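Local structure of halogenase PltM (Pseudomonas fluorescens, 6BZN) at residues Ala187-Ser200 and Val332-Gly344. The protein halogenates phenolic compounds as a flavoprotein that binds FAD, with chlorinase, brominase and iodinase activity. Numbering follows the deposited sequence.
Sequences AFIIDAAAQGSPLS and VGDRFCLLPQATG
Phe188-Asp191 and Phe336-Leu338 are neighbouring parallel strands of the FAD-binding domain, their short axes 8° apart, and the chain leaving them reaches residues that bind FAD. Four backbone bonds fix the register: Ile189 N gives to Arg335 O (3.0 Å), Ile189 O takes Cys337 N, Asp191 N gives to Cys337 O, and Asp191 O takes Leu339 N. Just before the strands, Arg335 NH1 donates almost straight (170°) to Ala187 O at 2.8 Å; that oxygen lies in the guanidinium plane and is met on a lone pair, while NH2 goes to Asp171 O.

In Phe188, CG stands anti to the backbone N (chi1 -162°), which carries the ring over the neighbouring backbone. Phe336 CA lies against one face near the rim, Asp334 O sits at the edge, CE1 comes to 3.3 Å from Phe336 N, and CZ meets Cys337 CB at 3.9 Å. Replacing the Phe188 ring by an alanine's methyl is likely to leave Cys337 CB and the backbone around Phe336 without this aromatic cover, and deprive Trp377 and Phe382 of their ring partner.

The order across the sheet, with strand 24-29, followed by a glycine-rich turn, on the other flank of 188-191, fits a Rossmann-type nucleotide-binding fold. Ile190 CG2 touches Leu339 CG at 3.7 Å, whereas from the opposite sheet face Leu338 CD1 rests 4.0 Å from Leu199 CB. At the end of strand 188-191, Asp191 OD1 accepts from Ala193 N in an Asx turn. One water receives Ala342 N and donates to Asp191 O, bridging the strand end to helix 340-343, where Ala342 CB packs on Ser197 CB (3.5 Å). Gly196 contacts one FAD, and Gln341 contacts FAD at other positions, in another structure of this protein, though none is bound here.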
loop_
_atom_site.group_PDB
_atom_site.type_symbol
_atom_site.label_atom_id
_atom_site.label_comp_id
_atom_site.label_asym_id
_atom_site.label_seq_id
_atom_site.Cartn_x
_atom_site.Cartn_y
_atom_site.Cartn_z
ATOM N N ALA A 187 25.106 -11.257 -10.265
ATOM C CA ALA A 187 24.859 -10.590 -11.538
ATOM C C ALA A 187 24.017 -9.320 -11.381
ATOM O O ALA A 187 24.092 -8.429 -12.236
ATOM C CB ALA A 187 24.193 -11.537 -12.520
ATOM N N PHE A 188 23.229 -9.235 -10.307
ATOM C CA PHE A 188 22.179 -8.212 -10.185
ATOM C C PHE A 188 21.802 -8.032 -8.717
ATOM O O PHE A 188 21.838 -8.999 -7.939
ATOM C CB PHE A 188 20.954 -8.679 -10.957
ATOM C CG PHE A 188 19.961 -7.596 -11.303
ATOM C CD1 PHE A 188 20.250 -6.655 -12.276
ATOM C CD2 PHE A 188 18.701 -7.574 -10.713
ATOM C CE1 PHE A 188 19.324 -5.683 -12.638
ATOM C CE2 PHE A 188 17.759 -6.621 -11.077
ATOM C CZ PHE A 188 18.070 -5.669 -12.036
ATOM N N ILE A 189 21.445 -6.808 -8.347
ATOM C CA ILE A 189 21.033 -6.514 -6.963
ATOM C C ILE A 189 19.656 -5.841 -6.958
ATOM O O ILE A 189 19.405 -4.916 -7.721
ATOM C CB ILE A 189 22.113 -5.722 -6.179
ATOM C CG1 ILE A 189 21.719 -5.579 -4.706
ATOM C CG2 ILE A 189 22.412 -4.344 -6.768
ATOM C CD1 ILE A 189 22.914 -5.341 -3.791
ATOM N N ILE A 190 18.761 -6.355 -6.123
ATOM C CA ILE A 190 17.419 -5.796 -5.953
ATOM C C ILE A 190 17.328 -5.190 -4.561
ATOM O O ILE A 190 17.567 -5.877 -3.573
ATOM C CB ILE A 190 16.336 -6.868 -6.139
ATOM C CG1 ILE A 190 16.405 -7.393 -7.567
ATOM C CG2 ILE A 190 14.937 -6.306 -5.859
ATOM C CD1 ILE A 190 15.591 -8.643 -7.805
ATOM N N ASP A 191 16.995 -3.907 -4.491
ATOM C CA ASP A 191 16.787 -3.248 -3.219
ATOM C C ASP A 191 15.321 -3.370 -2.816
ATOM O O ASP A 191 14.454 -2.641 -3.333
ATOM C CB ASP A 191 17.187 -1.776 -3.262
ATOM C CG ASP A 191 17.319 -1.163 -1.873
ATOM O OD1 ASP A 191 16.662 -1.637 -0.912
ATOM O OD2 ASP A 191 18.115 -0.204 -1.741
ATOM N N ALA A 192 15.069 -4.260 -1.865
ATOM C CA ALA A 192 13.735 -4.519 -1.337
ATOM C C ALA A 192 13.586 -3.928 0.061
ATOM O O ALA A 192 12.693 -4.318 0.810
ATOM C CB ALA A 192 13.481 -6.026 -1.313
ATOM N N ALA A 193 14.448 -2.983 0.415
ATOM C CA ALA A 193 14.361 -2.300 1.705
ATOM C C ALA A 193 13.364 -1.122 1.600
ATOM O O ALA A 193 12.716 -0.935 0.593
ATOM C CB ALA A 193 15.738 -1.824 2.125
ATOM N N ALA A 194 13.232 -0.316 2.639
ATOM C CA ALA A 194 12.208 0.740 2.617
ATOM C C ALA A 194 12.886 2.105 2.581
ATOM O O ALA A 194 13.652 2.364 1.632
ATOM C CB ALA A 194 11.227 0.571 3.774
ATOM N N GLN A 195 12.647 2.962 3.585
ATOM C CA GLN A 195 13.288 4.273 3.620
ATOM C C GLN A 195 14.810 4.148 3.807
ATOM O O GLN A 195 15.537 5.058 3.416
ATOM C CB GLN A 195 12.667 5.221 4.674
ATOM C CG GLN A 195 12.814 6.691 4.268
ATOM C CD GLN A 195 12.196 7.695 5.234
ATOM O OE1 GLN A 195 10.974 7.735 5.422
ATOM N NE2 GLN A 195 13.037 8.545 5.819
ATOM N N GLY A 196 15.277 3.016 4.358
ATOM C CA GLY A 196 16.714 2.729 4.497
ATOM C C GLY A 196 17.420 2.085 3.305
ATOM O O GLY A 196 18.498 1.522 3.458
ATOM N N SER A 197 16.826 2.168 2.119
ATOM C CA SER A 197 17.455 1.693 0.874
ATOM C C SER A 197 18.927 2.167 0.738
ATOM O O SER A 197 19.165 3.348 0.478
ATOM C CB SER A 197 16.631 2.184 -0.320
ATOM O OG SER A 197 17.337 2.066 -1.547
ATOM N N PRO A 198 19.909 1.254 0.918
ATOM C CA PRO A 198 21.325 1.662 0.841
ATOM C C PRO A 198 21.798 1.940 -0.596
ATOM O O PRO A 198 22.755 2.710 -0.795
ATOM C CB PRO A 198 22.062 0.462 1.434
ATOM C CG PRO A 198 21.205 -0.694 1.040
ATOM C CD PRO A 198 19.778 -0.207 1.121
ATOM N N LEU A 199 21.129 1.327 -1.578
ATOM C CA LEU A 199 21.324 1.673 -2.974
ATOM C C LEU A 199 20.770 3.029 -3.251
ATOM O O LEU A 199 21.375 3.786 -3.978
ATOM C CB LEU A 199 20.658 0.683 -3.940
ATOM C CG LEU A 199 21.442 -0.580 -4.246
ATOM C CD1 LEU A 199 20.621 -1.448 -5.162
ATOM C CD2 LEU A 199 22.776 -0.236 -4.893
ATOM N N SER A 200 19.599 3.339 -2.696
ATOM C CA SER A 200 19.044 4.648 -2.913
ATOM C C SER A 200 20.005 5.708 -2.390
ATOM O O SER A 200 20.280 6.677 -3.095
ATOM C CB SER A 200 17.660 4.829 -2.281
ATOM O OG SER A 200 17.218 6.170 -2.440
ATOM N N VAL A 332 16.110 1.852 -11.984
ATOM C CA VAL A 332 16.740 0.671 -12.558
ATOM C C VAL A 332 18.041 1.091 -13.220
ATOM O O VAL A 332 18.180 2.231 -13.677
ATOM C CB VAL A 332 15.827 -0.049 -13.577
ATOM C CG1 VAL A 332 14.515 -0.481 -12.926
ATOM C CG2 VAL A 332 15.526 0.824 -14.788
ATOM N N GLY A 333 18.981 0.159 -13.264
ATOM C CA GLY A 333 20.221 0.315 -14.038
ATOM C C GLY A 333 20.569 -0.999 -14.688
ATOM O O GLY A 333 19.795 -1.950 -14.633
ATOM N N ASP A 334 21.758 -1.063 -15.284
ATOM C CA ASP A 334 22.267 -2.304 -15.861
ATOM C C ASP A 334 22.250 -3.439 -14.829
ATOM O O ASP A 334 21.889 -4.569 -15.158
ATOM C CB ASP A 334 23.723 -2.126 -16.356
ATOM C CG ASP A 334 23.843 -1.210 -17.576
ATOM O OD1 ASP A 334 22.815 -0.777 -18.136
ATOM O OD2 ASP A 334 24.990 -0.916 -17.976
ATOM N N ARG A 335 22.657 -3.120 -13.598
ATOM C CA ARG A 335 22.904 -4.138 -12.566
ATOM C C ARG A 335 22.076 -4.007 -11.290
ATOM O O ARG A 335 22.360 -4.703 -10.311
ATOM C CB ARG A 335 24.396 -4.140 -12.197
ATOM C CG ARG A 335 25.328 -4.463 -13.363
ATOM C CD ARG A 335 25.239 -5.935 -13.706
ATOM N NE ARG A 335 26.113 -6.343 -14.806
ATOM C CZ ARG A 335 26.384 -7.613 -15.128
ATOM N NH1 ARG A 335 25.866 -8.630 -14.438
ATOM N NH2 ARG A 335 27.193 -7.879 -16.157
ATOM N N PHE A 336 21.040 -3.168 -11.298
ATOM C CA PHE A 336 20.208 -3.021 -10.110
ATOM C C PHE A 336 18.779 -2.657 -10.442
ATOM O O PHE A 336 18.472 -2.160 -11.522
ATOM C CB PHE A 336 20.774 -1.980 -9.140
ATOM C CG PHE A 336 20.650 -0.562 -9.630
ATOM C CD1 PHE A 336 19.511 0.186 -9.365
ATOM C CD2 PHE A 336 21.668 0.018 -10.369
ATOM C CE1 PHE A 336 19.396 1.498 -9.807
ATOM C CE2 PHE A 336 21.555 1.329 -10.819
ATOM C CZ PHE A 336 20.415 2.066 -10.543
ATOM N N CYS A 337 17.917 -2.916 -9.467
ATOM C CA CYS A 337 16.559 -2.400 -9.465
ATOM C C CYS A 337 16.186 -2.092 -8.023
ATOM O O CYS A 337 16.472 -2.888 -7.112
ATOM C CB CYS A 337 15.582 -3.403 -10.063
ATOM S SG CYS A 337 13.836 -2.940 -9.848
ATOM N N LEU A 338 15.587 -0.920 -7.827
ATOM C CA LEU A 338 14.961 -0.566 -6.568
ATOM C C LEU A 338 13.501 -0.967 -6.662
ATOM O O LEU A 338 12.801 -0.564 -7.590
ATOM C CB LEU A 338 15.037 0.938 -6.305
ATOM C CG LEU A 338 16.337 1.537 -5.775
ATOM C CD1 LEU A 338 17.560 1.067 -6.516
ATOM C CD2 LEU A 338 16.240 3.053 -5.751
ATOM N N LEU A 339 13.043 -1.758 -5.703
ATOM C CA LEU A 339 11.618 -2.019 -5.593
ATOM C C LEU A 339 10.890 -0.759 -5.091
ATOM O O LEU A 339 11.533 0.224 -4.688
ATOM C CB LEU A 339 11.368 -3.241 -4.709
ATOM C CG LEU A 339 11.701 -4.602 -5.318
ATOM C CD1 LEU A 339 11.303 -5.678 -4.316
ATOM C CD2 LEU A 339 11.021 -4.860 -6.650
ATOM N N PRO A 340 9.543 -0.756 -5.147
ATOM C CA PRO A 340 8.836 0.507 -4.867
ATOM C C PRO A 340 9.116 1.194 -3.547
ATOM O O PRO A 340 9.341 2.396 -3.566
ATOM C CB PRO A 340 7.370 0.111 -4.986
ATOM C CG PRO A 340 7.414 -0.900 -6.081
ATOM C CD PRO A 340 8.632 -1.732 -5.769
ATOM N N GLN A 341 9.157 0.483 -2.424
ATOM C CA GLN A 341 9.467 1.153 -1.143
ATOM C C GLN A 341 10.823 1.870 -1.135
ATOM O O GLN A 341 10.962 2.935 -0.519
ATOM C CB GLN A 341 9.438 0.175 0.032
ATOM C CG GLN A 341 8.068 -0.316 0.419
ATOM C CD GLN A 341 7.229 0.731 1.149
ATOM O OE1 GLN A 341 6.136 1.076 0.696
ATOM N NE2 GLN A 341 7.718 1.211 2.301
ATOM N N ALA A 342 11.812 1.275 -1.800
ATOM C CA ALA A 342 13.118 1.897 -1.946
ATOM C C ALA A 342 13.102 3.095 -2.916
ATOM O O ALA A 342 14.013 3.915 -2.879
ATOM C CB ALA A 342 14.136 0.866 -2.391
ATOM N N THR A 343 12.088 3.173 -3.779
ATOM C CA THR A 343 11.976 4.190 -4.828
ATOM C C THR A 343 11.153 5.387 -4.416
ATOM O O THR A 343 11.565 6.541 -4.605
ATOM C CB THR A 343 11.299 3.577 -6.082
ATOM O OG1 THR A 343 12.046 2.431 -6.492
ATOM C CG2 THR A 343 11.248 4.548 -7.222
ATOM N N GLY A 344 9.961 5.116 -3.890
ATOM C CA GLY A 344 9.054 6.178 -3.526
ATOM C C GLY A 344 7.968 5.734 -2.582
ATOM O O GLY A 344 7.566 4.575 -2.605
HETATM O O HOH W 1 12.019 -1.583 -1.755
HETATM O O HOH W 2 15.122 6.175 -3.799
#